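Local coordinates for protein L544 (Acanthamoeba polyphaga mimivirus, PDB 4AMQ) that probably acts as a virion-associated nucleotidyl transferase that uses divalent metal ions such as manganese, at residues Gly175-Ile178 / Glu184-Phe187; Val104-Asp109 / Gln188-Asn193; Ile42-Asp47 / Tyr83-Asp88; Thr288-Gly293 / Lys337-Asn342. All blocks are in the same frame, centred on the assembly; numbering follows the deposited sequence.

Contact 1. Residues Gly175-Ile178 / Glu184-Phe187; sequences GKKI and EVSF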
loop_
_atom_site.group_PDB
_atom_site.type_symbol
_atom_site.label_atom_id
_atom_site.label_comp_id
_atom_site.label_asym_id
_atom_site.label_seq_id
_atom_site.Cartn_x
_atom_site.Cartn_y
_atom_site.Cartn_z
ATOM N N GLY A 175 4.499 -3.421 24.566
ATOM C CA GLY A 175 5.890 -3.006 24.539
ATOM C C GLY A 175 6.846 -4.113 24.146
ATOM O O GLY A 175 8.062 -3.941 24.220
ATOM N N LYS A 176 6.305 -5.256 23.730
ATOM C CA LYS A 176 7.141 -6.368 23.283
ATOM C C LYS A 176 6.513 -7.134 22.118
ATOM O O LYS A 176 5.300 -7.091 21.913
ATOM C CB LYS A 176 7.449 -7.318 24.445
ATOM C CG LYS A 176 6.271 -8.167 24.894
ATOM C CD LYS A 176 6.664 -9.114 26.023
ATOM C CE LYS A 176 7.025 -8.352 27.291
ATOM N NZ LYS A 176 7.301 -9.272 28.432
ATOM N N LYS A 177 7.352 -7.835 21.361
ATOM C CA LYS A 177 6.908 -8.580 20.187
ATOM C C LYS A 177 7.642 -9.917 20.099
ATOM O O LYS A 177 8.845 -9.986 20.348
ATOM C CB LYS A 177 7.157 -7.753 18.921
ATOM C CG LYS A 177 6.744 -8.416 17.611
ATOM C CD LYS A 177 7.080 -7.518 16.423
ATOM C CE LYS A 177 6.700 -8.156 15.093
ATOM N NZ LYS A 177 5.227 -8.335 14.943
ATOM N N ILE A 178 6.917 -10.977 19.758
ATOM C CA ILE A 178 7.534 -12.283 19.554
ATOM C C ILE A 178 7.750 -12.529 18.066
ATOM O O ILE A 178 6.813 -12.446 17.273
ATOM C CB ILE A 178 6.672 -13.433 20.115
ATOM C CG1 ILE A 178 6.139 -13.095 21.509
ATOM C CG2 ILE A 178 7.474 -14.729 20.145
ATOM C CD1 ILE A 178 7.145 -13.290 22.619
ATOM N N GLU A 184 12.313 -13.170 21.241
ATOM C CA GLU A 184 11.668 -12.041 21.906
ATOM C C GLU A 184 12.328 -10.715 21.527
ATOM O O GLU A 184 13.545 -10.647 21.356
ATOM C CB GLU A 184 11.709 -12.231 23.426
ATOM C CG GLU A 184 13.102 -12.542 23.985
ATOM C CD GLU A 184 13.464 -14.019 23.899
ATOM O OE1 GLU A 184 13.073 -14.779 24.811
ATOM O OE2 GLU A 184 14.142 -14.423 22.928
ATOM N N VAL A 185 11.525 -9.664 21.398
ATOM C CA VAL A 185 12.054 -8.343 21.069
ATOM C C VAL A 185 11.224 -7.253 21.736
ATOM O O VAL A 185 10.013 -7.401 21.903
ATOM C CB VAL A 185 12.084 -8.111 19.549
ATOM C CG1 VAL A 185 10.693 -7.762 19.040
ATOM C CG2 VAL A 185 13.072 -7.010 19.203
ATOM N N SER A 186 11.878 -6.164 22.124
ATOM C CA SER A 186 11.199 -5.082 22.831
ATOM C C SER A 186 11.177 -3.795 22.011
ATOM O O SER A 186 12.128 -3.486 21.294
ATOM C CB SER A 186 11.847 -4.838 24.194
ATOM O OG SER A 186 11.282 -3.703 24.829
ATOM N N PHE A 187 10.086 -3.046 22.132
ATOM C CA PHE A 187 9.860 -1.878 21.290
ATOM C C PHE A 187 10.832 -0.742 21.585
ATOM O O PHE A 187 11.274 -0.043 20.678
ATOM C CB PHE A 187 8.420 -1.385 21.429
ATOM C CG PHE A 187 8.047 -0.328 20.434
ATOM C CD1 PHE A 187 7.635 -0.673 19.157
ATOM C CD2 PHE A 187 8.112 1.011 20.771
ATOM C CE1 PHE A 187 7.291 0.300 18.239
ATOM C CE2 PHE A 187 7.770 1.989 19.858
ATOM C CZ PHE A 187 7.358 1.633 18.590
#
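Lys177 and Val185 face each other as an antiparallel hydrogen-bonded pair: Lys177 N reaches Val185 O at 2.8 Å, and Val185 N returns a more bent bond to Lys177 O at 2.9 Å. Their side chains leave the same face, where Lys177 CB rests on Val185 CG1 at 3.5 Å. A beta-branched valine suits an extended strand, and here it packs between the Lys177 side chain and Trp167. On the other face, Lys176 pairs with Ser186 without backbone hydrogen bonds; Lys176 CA instead lies 3.3 Å from Val185 O as a CA-H...O contact.

At the far end two donors grip Gly175 O. Phe187 N comes from above the carbonyl plane at 3.0 Å, almost straight, while Ser186 OG lies nearly along the C=O axis at 3.3 Å. The hydroxyl gets there because it stands anti to the backbone N (chi1 174°). Gly175 leaves the preceding helix with positive phi, a turn easily made without a side chain.

Further out, Lys177 NZ forms a salt bridge with Glu171 and a hydrogen bond with Arg166 O, and Trp167 meets Phe187 edge-to-face. The arrangement is a two-stranded antiparallel beta hairpin, 176-178 with 184-186, running straight into the helix for which Ser186 is the N-cap residue.

Contact 2. Residues Val104-Asp109 / Gln188-Asn193; sequences VICGTD and QDVVKN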
loop_
_atom_site.group_PDB
_atom_site.type_symbol
_atom_site.label_atom_id
_atom_site.label_comp_id
_atom_site.label_asym_id
_atom_site.label_seq_id
_atom_site.Cartn_x
_atom_site.Cartn_y
_atom_site.Cartn_z
ATOM N N VAL A 104 2.469 -0.350 13.303
ATOM C CA VAL A 104 3.593 0.544 13.519
ATOM C C VAL A 104 4.835 -0.197 13.050
ATOM O O VAL A 104 5.213 -1.218 13.628
ATOM C CB VAL A 104 3.744 0.933 14.997
ATOM C CG1 VAL A 104 5.032 1.713 15.207
ATOM C CG2 VAL A 104 2.545 1.747 15.455
ATOM N N ILE A 105 5.451 0.302 11.985
ATOM C CA ILE A 105 6.598 -0.373 11.394
ATOM C C ILE A 105 7.898 0.260 11.860
ATOM O O ILE A 105 8.200 1.402 11.522
ATOM C CB ILE A 105 6.548 -0.336 9.860
ATOM C CG1 ILE A 105 5.215 -0.889 9.355
ATOM C CG2 ILE A 105 7.712 -1.118 9.274
ATOM C CD1 ILE A 105 5.106 -0.921 7.849
ATOM N N CYS A 106 8.664 -0.496 12.635
ATOM C CA CYS A 106 9.932 -0.022 13.163
ATOM C C CYS A 106 10.797 -1.217 13.535
ATOM O O CYS A 106 10.397 -2.054 14.344
ATOM C CB CYS A 106 9.695 0.860 14.391
ATOM S SG CYS A 106 11.151 1.772 14.973
ATOM N N GLY A 107 11.979 -1.302 12.935
ATOM C CA GLY A 107 12.910 -2.373 13.244
ATOM C C GLY A 107 13.035 -3.400 12.138
ATOM O O GLY A 107 12.234 -3.426 11.207
ATOM N N THR A 108 14.057 -4.246 12.235
ATOM C CA THR A 108 14.256 -5.310 11.261
ATOM C C THR A 108 14.677 -6.609 11.934
ATOM O O THR A 108 15.256 -6.599 13.021
ATOM C CB THR A 108 15.310 -4.933 10.199
ATOM O OG1 THR A 108 16.539 -4.573 10.843
ATOM C CG2 THR A 108 14.822 -3.769 9.345
ATOM N N ASP A 109 14.369 -7.724 11.282
ATOM C CA ASP A 109 14.785 -9.040 11.748
ATOM C C ASP A 109 15.875 -9.548 10.813
ATOM O O ASP A 109 15.588 -10.173 9.791
ATOM C CB ASP A 109 13.596 -10.003 11.757
ATOM C CG ASP A 109 13.941 -11.353 12.357
ATOM O OD1 ASP A 109 15.144 -11.635 12.546
ATOM O OD2 ASP A 109 13.009 -12.136 12.632
ATOM N N GLN A 188 11.162 -0.555 22.857
ATOM C CA GLN A 188 12.101 0.491 23.230
ATOM C C GLN A 188 13.463 0.283 22.569
ATOM O O GLN A 188 14.088 1.239 22.110
ATOM C CB GLN A 188 12.246 0.575 24.749
ATOM C CG GLN A 188 13.183 1.676 25.207
ATOM C CD GLN A 188 12.847 3.014 24.578
ATOM O OE1 GLN A 188 11.700 3.460 24.616
ATOM N NE2 GLN A 188 13.846 3.654 23.979
ATOM N N ASP A 189 13.917 -0.968 22.514
ATOM C CA ASP A 189 15.194 -1.291 21.887
ATOM C C ASP A 189 15.160 -0.872 20.427
ATOM O O ASP A 189 16.108 -0.274 19.914
ATOM C CB ASP A 189 15.482 -2.793 21.972
ATOM C CG ASP A 189 15.872 -3.246 23.367
ATOM O OD1 ASP A 189 15.804 -2.431 24.312
ATOM O OD2 ASP A 189 16.235 -4.434 23.515
ATOM N N VAL A 190 14.054 -1.184 19.763
ATOM C CA VAL A 190 13.904 -0.903 18.339
ATOM C C VAL A 190 13.944 0.593 18.014
ATOM O O VAL A 190 14.607 1.005 17.066
ATOM C CB VAL A 190 12.616 -1.531 17.777
ATOM C CG1 VAL A 190 12.375 -1.066 16.361
ATOM C CG2 VAL A 190 12.702 -3.053 17.837
ATOM N N VAL A 191 13.235 1.404 18.793
ATOM C CA VAL A 191 13.257 2.850 18.575
ATOM C C VAL A 191 14.647 3.443 18.818
ATOM O O VAL A 191 15.046 4.401 18.155
ATOM C CB VAL A 191 12.214 3.590 19.443
ATOM C CG1 VAL A 191 11.956 2.842 20.734
ATOM C CG2 VAL A 191 12.670 5.014 19.724
ATOM N N LYS A 192 15.382 2.867 19.762
ATOM C CA LYS A 192 16.716 3.358 20.088
ATOM C C LYS A 192 17.702 3.057 18.962
ATOM O O LYS A 192 18.655 3.804 18.742
ATOM C CB LYS A 192 17.213 2.753 21.404
ATOM C CG LYS A 192 18.472 3.412 21.952
ATOM C CD LYS A 192 18.222 4.877 22.287
ATOM C CE LYS A 192 19.514 5.599 22.647
ATOM N NZ LYS A 192 19.282 7.045 22.927
ATOM N N ASN A 193 17.460 1.965 18.246
ATOM C CA ASN A 193 18.345 1.547 17.165
ATOM C C ASN A 193 17.896 2.029 15.793
ATOM O O ASN A 193 18.485 1.662 14.774
ATOM C CB ASN A 193 18.496 0.025 17.155
ATOM C CG ASN A 193 19.292 -0.487 18.337
ATOM O OD1 ASN A 193 20.516 -0.343 18.383
ATOM N ND2 ASN A 193 18.605 -1.092 19.298
#
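Val190 pushes a single methyl, CG1, into the backbone of Cys106 and Gly107, and this is the tight part of the contact. CG1 stands 3.0 Å from Cys106 O, a short approach, and 3.4 Å from Gly107 CA. Cys106 SG closes on the same methyl at 3.4 Å, because its sulfur points anti to the backbone N (chi1 -169°) and turns to the helix. The glycine matters here: its CA comes within 5.4 Å of Val190 CA, so the methyl lies against bare strand backbone, and its positive phi is readily taken up by glycine. Cys106 O is not left to the methyl alone, since Trp167 NE1 donates to it.

The packing slackens away from this point. Val191 adds a glancing touch, with its CA 4.3 Å from Cys106 SG, and turns its side chain to Ile82 of helix 82-93. Asp189, Lys192 and Asn193 lie on the exposed side of the helix, where polar residues are at home. Asn193 ND2 folds back to Asp189 O at 2.7 Å, from above the carbonyl plane, and closes the last turn together with the backbone N of Asn193; Lys192 NZ forms a salt bridge with Asp79. Strand 104-108 and helix 188-192 run at 76° to one another. This is helix-on-sheet packing in the nucleotidyltransferase domain, with a short helix crossing the end of strand 99-108 and touching Trp167 of the neighbouring strand 164-167.

Contact 3. Residues Ile42-Asp47 / Tyr83-Asp88; sequences ILVVPD and YQRIVD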
loop_
_atom_site.group_PDB
_atom_site.type_symbol
_atom_site.label_atom_id
_atom_site.label_comp_id
_atom_site.label_asym_id
_atom_site.label_seq_id
_atom_site.Cartn_x
_atom_site.Cartn_y
_atom_site.Cartn_z
ATOM N N ILE A 42 -4.037 12.161 13.860
ATOM C CA ILE A 42 -3.189 10.999 13.604
ATOM C C ILE A 42 -1.696 11.312 13.545
ATOM O O ILE A 42 -0.867 10.402 13.633
ATOM C CB ILE A 42 -3.600 10.265 12.305
ATOM C CG1 ILE A 42 -3.265 11.116 11.076
ATOM C CG2 ILE A 42 -5.075 9.910 12.338
ATOM C CD1 ILE A 42 -3.567 10.431 9.752
ATOM N N LEU A 43 -1.351 12.586 13.386
ATOM C CA LEU A 43 0.057 12.980 13.332
ATOM C C LEU A 43 0.701 12.973 14.717
ATOM O O LEU A 43 0.046 13.258 15.718
ATOM C CB LEU A 43 0.214 14.360 12.686
ATOM C CG LEU A 43 -0.057 14.475 11.185
ATOM C CD1 LEU A 43 -0.042 15.929 10.749
ATOM C CD2 LEU A 43 0.950 13.663 10.385
ATOM N N VAL A 44 1.986 12.636 14.770
ATOM C CA VAL A 44 2.737 12.698 16.020
ATOM C C VAL A 44 2.938 14.152 16.446
ATOM O O VAL A 44 2.772 14.496 17.616
ATOM C CB VAL A 44 4.101 11.998 15.893
ATOM C CG1 VAL A 44 4.942 12.242 17.136
ATOM C CG2 VAL A 44 3.911 10.508 15.652
ATOM N N VAL A 45 3.303 14.997 15.485
ATOM C CA VAL A 45 3.333 16.442 15.684
ATOM C C VAL A 45 2.460 17.096 14.615
ATOM O O VAL A 45 2.780 17.045 13.429
ATOM C CB VAL A 45 4.771 17.003 15.614
ATOM C CG1 VAL A 45 4.766 18.514 15.769
ATOM C CG2 VAL A 45 5.634 16.370 16.687
ATOM N N PRO A 46 1.334 17.693 15.034
ATOM C CA PRO A 46 0.309 18.234 14.133
ATOM C C PRO A 46 0.711 19.520 13.411
ATOM O O PRO A 46 0.140 19.826 12.362
ATOM C CB PRO A 46 -0.867 18.523 15.075
ATOM C CG PRO A 46 -0.572 17.754 16.327
ATOM C CD PRO A 46 0.911 17.758 16.441
ATOM N N ASP A 47 1.666 20.261 13.966
ATOM C CA ASP A 47 2.071 21.544 13.393
ATOM C C ASP A 47 2.346 21.435 11.894
ATOM O O ASP A 47 3.135 20.597 11.459
ATOM C CB ASP A 47 3.300 22.095 14.120
ATOM C CG ASP A 47 3.087 22.214 15.620
ATOM O OD1 ASP A 47 1.916 22.218 16.059
ATOM O OD2 ASP A 47 4.091 22.308 16.362
ATOM N N TYR A 83 7.941 6.683 22.195
ATOM C CA TYR A 83 7.124 5.516 22.496
ATOM C C TYR A 83 5.834 5.919 23.194
ATOM O O TYR A 83 4.746 5.516 22.784
ATOM C CB TYR A 83 7.903 4.516 23.353
ATOM C CG TYR A 83 7.051 3.400 23.910
ATOM C CD1 TYR A 83 6.459 2.467 23.070
ATOM C CD2 TYR A 83 6.840 3.278 25.277
ATOM C CE1 TYR A 83 5.678 1.445 23.573
ATOM C CE2 TYR A 83 6.060 2.257 25.792
ATOM C CZ TYR A 83 5.482 1.343 24.934
ATOM O OH TYR A 83 4.705 0.325 25.439
ATOM N N GLN A 84 5.960 6.728 24.240
ATOM C CA GLN A 84 4.805 7.143 25.026
ATOM C C GLN A 84 3.813 7.967 24.203
ATOM O O GLN A 84 2.606 7.918 24.447
ATOM C CB GLN A 84 5.245 7.914 26.274
ATOM C CG GLN A 84 4.094 8.380 27.157
ATOM C CD GLN A 84 3.239 7.233 27.661
ATOM O OE1 GLN A 84 3.747 6.152 27.972
ATOM N NE2 GLN A 84 1.932 7.461 27.740
ATOM N N ARG A 85 4.320 8.713 23.227
ATOM C CA ARG A 85 3.454 9.480 22.331
ATOM C C ARG A 85 2.680 8.570 21.375
ATOM O O ARG A 85 1.562 8.886 20.976
ATOM C CB ARG A 85 4.263 10.517 21.545
ATOM C CG ARG A 85 3.491 11.215 20.430
ATOM C CD ARG A 85 2.240 11.932 20.941
ATOM N NE ARG A 85 1.552 12.644 19.866
ATOM C CZ ARG A 85 0.299 13.083 19.936
ATOM N NH1 ARG A 85 -0.416 12.879 21.033
ATOM N NH2 ARG A 85 -0.242 13.721 18.905
ATOM N N ILE A 86 3.282 7.443 21.009
ATOM C CA ILE A 86 2.613 6.467 20.158
ATOM C C ILE A 86 1.537 5.749 20.963
ATOM O O ILE A 86 0.456 5.454 20.453
ATOM C CB ILE A 86 3.604 5.444 19.566
ATOM C CG1 ILE A 86 4.691 6.164 18.766
ATOM C CG2 ILE A 86 2.879 4.446 18.678
ATOM C CD1 ILE A 86 4.148 7.128 17.729
ATOM N N VAL A 87 1.840 5.480 22.228
ATOM C CA VAL A 87 0.869 4.892 23.137
ATOM C C VAL A 87 -0.330 5.819 23.291
ATOM O O VAL A 87 -1.476 5.373 23.268
ATOM C CB VAL A 87 1.492 4.595 24.514
ATOM C CG1 VAL A 87 0.409 4.324 25.549
ATOM C CG2 VAL A 87 2.447 3.416 24.412
ATOM N N ASP A 88 -0.062 7.114 23.436
ATOM C CA ASP A 88 -1.129 8.104 23.545
ATOM C C ASP A 88 -2.001 8.104 22.292
ATOM O O ASP A 88 -3.226 8.123 22.381
ATOM C CB ASP A 88 -0.551 9.497 23.796
ATOM C CG ASP A 88 0.132 9.612 25.149
ATOM O OD1 ASP A 88 0.272 8.576 25.834
ATOM O OD2 ASP A 88 0.539 10.734 25.523
#
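Arg85 sets off with CG anti to its backbone N (chi1 171°) and then bends at chi2 (58°), a path that swings the guanidinium towards the carbonyls of Leu43 and Val44. Val44 for its part holds CG1 anti to the backbone N, which lays that methyl against the aliphatic start of the arginine. The setting is an alpha/beta one: segment 42-47 leaves helix 28-42 and leads to an edge strand of the mixed sheet of the nucleotidyltransferase domain, and its residue Val44 is wedged between helix 82-93 and strands 66-72 and 209-217, touching Leu89, Asn71 and Val216.

Hydrophobic and polar contacts share the work. Val44 CG1 touches Arg85 CG at 3.7 Å, the two side chains sliding past each other in opposite directions. Ile86, its CD1 folded round by chi2 (-52°), meets the other methyl, CG2 of Val44, at 4.0 Å. A compact, beta-branched valine suits this buried place because it offers a separate methyl to each neighbour.

Arginine suits its place because one guanidinium can offer N-H groups to two successive loop carbonyls. The bonds of Arg85 NH2 to Leu43 O, at 3.2 Å, and to Val44 O, at 3.4 Å, are both weak. The firmer one is from Arg85 NE to Val44 O, 3.2 Å long, lying in the carbonyl plane on a lone pair of Val44 O, though that oxygen is tilted somewhat from the guanidinium plane.

Contact 4. Residues Thr288-Gly293 / Lys337-Asn342; sequences TIYESG and KIIAWN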
loop_
_atom_site.group_PDB
_atom_site.type_symbol
_atom_site.label_atom_id
_atom_site.label_comp_id
_atom_site.label_asym_id
_atom_site.label_seq_id
_atom_site.Cartn_x
_atom_site.Cartn_y
_atom_site.Cartn_z
ATOM N N THR A 288 -5.393 -6.068 2.972
ATOM C CA THR A 288 -4.491 -5.664 4.045
ATOM C C THR A 288 -5.195 -5.649 5.397
ATOM O O THR A 288 -4.689 -6.194 6.376
ATOM C CB THR A 288 -3.873 -4.280 3.774
ATOM O OG1 THR A 288 -3.048 -4.344 2.606
ATOM C CG2 THR A 288 -3.031 -3.830 4.958
ATOM N N ILE A 289 -6.367 -5.024 5.451
ATOM C CA ILE A 289 -7.121 -4.958 6.698
ATOM C C ILE A 289 -7.545 -6.358 7.137
ATOM O O ILE A 289 -7.420 -6.714 8.307
ATOM C CB ILE A 289 -8.360 -4.050 6.579
ATOM C CG1 ILE A 289 -7.944 -2.633 6.179
ATOM C CG2 ILE A 289 -9.125 -4.022 7.894
ATOM C CD1 ILE A 289 -9.117 -1.713 5.886
ATOM N N TYR A 290 -8.032 -7.149 6.187
ATOM C CA TYR A 290 -8.443 -8.525 6.461
ATOM C C TYR A 290 -7.293 -9.377 7.004
ATOM O O TYR A 290 -7.432 -10.038 8.034
ATOM C CB TYR A 290 -9.018 -9.172 5.201
ATOM C CG TYR A 290 -9.271 -10.656 5.343
ATOM C CD1 TYR A 290 -10.358 -11.128 6.068
ATOM C CD2 TYR A 290 -8.421 -11.584 4.756
ATOM C CE1 TYR A 290 -10.590 -12.480 6.205
ATOM C CE2 TYR A 290 -8.647 -12.940 4.887
ATOM C CZ TYR A 290 -9.735 -13.381 5.610
ATOM O OH TYR A 290 -9.962 -14.730 5.742
ATOM N N GLU A 291 -6.161 -9.359 6.310
ATOM C CA GLU A 291 -5.014 -10.176 6.706
ATOM C C GLU A 291 -4.493 -9.805 8.091
ATOM O O GLU A 291 -3.975 -10.655 8.812
ATOM C CB GLU A 291 -3.892 -10.088 5.661
ATOM C CG GLU A 291 -4.280 -10.672 4.306
ATOM C CD GLU A 291 -3.231 -10.439 3.232
ATOM O OE1 GLU A 291 -2.182 -9.830 3.539
ATOM O OE2 GLU A 291 -3.456 -10.866 2.077
ATOM N N SER A 292 -4.644 -8.537 8.463
ATOM C CA SER A 292 -4.199 -8.065 9.773
ATOM C C SER A 292 -5.136 -8.529 10.886
ATOM O O SER A 292 -4.791 -8.471 12.063
ATOM C CB SER A 292 -4.103 -6.537 9.795
ATOM O OG SER A 292 -5.389 -5.949 9.946
ATOM N N GLY A 293 -6.329 -8.976 10.508
ATOM C CA GLY A 293 -7.312 -9.416 11.479
ATOM C C GLY A 293 -8.115 -8.274 12.076
ATOM O O GLY A 293 -8.441 -8.299 13.259
ATOM N N LYS A 337 -18.838 -14.964 4.691
ATOM C CA LYS A 337 -19.081 -13.947 3.679
ATOM C C LYS A 337 -17.822 -13.113 3.402
ATOM O O LYS A 337 -17.462 -12.878 2.242
ATOM C CB LYS A 337 -20.240 -13.048 4.117
ATOM C CG LYS A 337 -20.660 -12.025 3.086
ATOM C CD LYS A 337 -21.732 -11.087 3.636
ATOM C CE LYS A 337 -23.085 -11.762 3.742
ATOM N NZ LYS A 337 -24.159 -10.776 4.062
ATOM N N ILE A 338 -17.153 -12.675 4.466
ATOM C CA ILE A 338 -15.933 -11.871 4.341
ATOM C C ILE A 338 -14.854 -12.625 3.561
ATOM O O ILE A 338 -14.183 -12.062 2.689
ATOM C CB ILE A 338 -15.367 -11.485 5.727
ATOM C CG1 ILE A 338 -16.416 -10.723 6.546
ATOM C CG2 ILE A 338 -14.097 -10.661 5.583
ATOM C CD1 ILE A 338 -15.910 -10.222 7.898
ATOM N N ILE A 339 -14.700 -13.902 3.891
ATOM C CA ILE A 339 -13.743 -14.785 3.235
ATOM C C ILE A 339 -14.073 -15.026 1.758
ATOM O O ILE A 339 -13.202 -14.910 0.896
ATOM C CB ILE A 339 -13.678 -16.136 3.972
ATOM C CG1 ILE A 339 -13.122 -15.930 5.384
ATOM C CG2 ILE A 339 -12.846 -17.144 3.188
ATOM C CD1 ILE A 339 -13.350 -17.112 6.313
ATOM N N ALA A 340 -15.328 -15.369 1.473
ATOM C CA ALA A 340 -15.762 -15.603 0.098
ATOM C C ALA A 340 -15.547 -14.357 -0.755
ATOM O O ALA A 340 -15.095 -14.446 -1.896
ATOM C CB ALA A 340 -17.215 -16.027 0.060
ATOM N N TRP A 341 -15.879 -13.198 -0.194
ATOM C CA TRP A 341 -15.624 -11.922 -0.854
ATOM C C TRP A 341 -14.140 -11.736 -1.145
ATOM O O TRP A 341 -13.762 -11.320 -2.235
ATOM C CB TRP A 341 -16.112 -10.766 0.014
ATOM C CG TRP A 341 -17.560 -10.483 -0.111
ATOM C CD1 TRP A 341 -18.389 -10.850 -1.136
ATOM C CD2 TRP A 341 -18.389 -9.767 0.823
ATOM N NE1 TRP A 341 -19.666 -10.402 -0.898
ATOM C CE2 TRP A 341 -19.682 -9.738 0.300
ATOM C CE3 TRP A 341 -18.123 -9.151 2.054
ATOM C CZ2 TRP A 341 -20.738 -9.109 0.964
ATOM C CZ3 TRP A 341 -19.174 -8.533 2.708
ATOM C CH2 TRP A 341 -20.461 -8.515 2.163
ATOM N N ASN A 342 -13.303 -12.025 -0.158
ATOM C CA ASN A 342 -11.866 -11.846 -0.315
ATOM C C ASN A 342 -11.376 -12.669 -1.502
ATOM O O ASN A 342 -10.618 -12.187 -2.338
ATOM C CB ASN A 342 -11.132 -12.246 0.968
ATOM C CG ASN A 342 -9.678 -11.793 0.979
ATOM O OD1 ASN A 342 -9.355 -10.681 0.564
ATOM N ND2 ASN A 342 -8.794 -12.662 1.458
#
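Two helices of the helical domain, 274-292 and 334-368, meet here through one aromatic side chain, Tyr290, which reaches across to Ile338, Ile339 and Asn342. The segment axes stay 11.6 Å apart at an angle of 133°, a wide gap that the long tyrosine side chain spans. Its ring is carried out from the helix with CG anti to the backbone N (chi1 171°).

Ile338 CG2 lies 3.8 Å from Tyr290 CD1, an apolar touch near the base of the ring. Beside the CD2-CE2 bond, Asn342 brings its amide nitrogen in obliquely: ND2 is 3.4 Å from Tyr290 CE2, with amide and ring planes 47° apart, too steep for a stack, and the approach is a packing contact. At the phenol end, Ile339 CG1 comes to 3.4 Å from Tyr290 OH. Branched isoleucines suit this helix face: Ile338 gives its CG2 methyl to the ring and Ile339 its CG1 methylene to the phenol oxygen.

Gly293 is the first residue of the segment to leave helical angles, in a Schellman motif. One of the motif's bonds runs from Gly293 N to Tyr290 O at 2.9 Å. Glycine suits the turn because it takes up the positive phi readily. Separately, the Ser292 hydroxyl bonds Ile289 O at 2.7 Å. Leu295, in the loop beyond, touches both Tyr290 and Ile338, and Tyr286, one turn earlier, hydrogen-bonds Ile338 O through its OH.

In the fold
Contacts 1, 2 and 3 belong to the nucleotidyltransferase domain and touch one another; contact 4 lies apart in the helical domain, about 26 Å or more from the others, centre to centre. Contacts 2 and 3 are buried, contact 1 is at the surface and contact 4 partly buried. Strand 184-186 of contact 1 passes directly into the helix of contact 2, and Phe187 and Tyr83 join contacts 1 and 3. Their chemistry follows their place: backbone hydrogen bonds hold the exposed hairpin, close methyl packing without hydrogen bonds holds helix to sheet, arginine bonds to carbonyls join loop to helix, and a tyrosine bridges two helices.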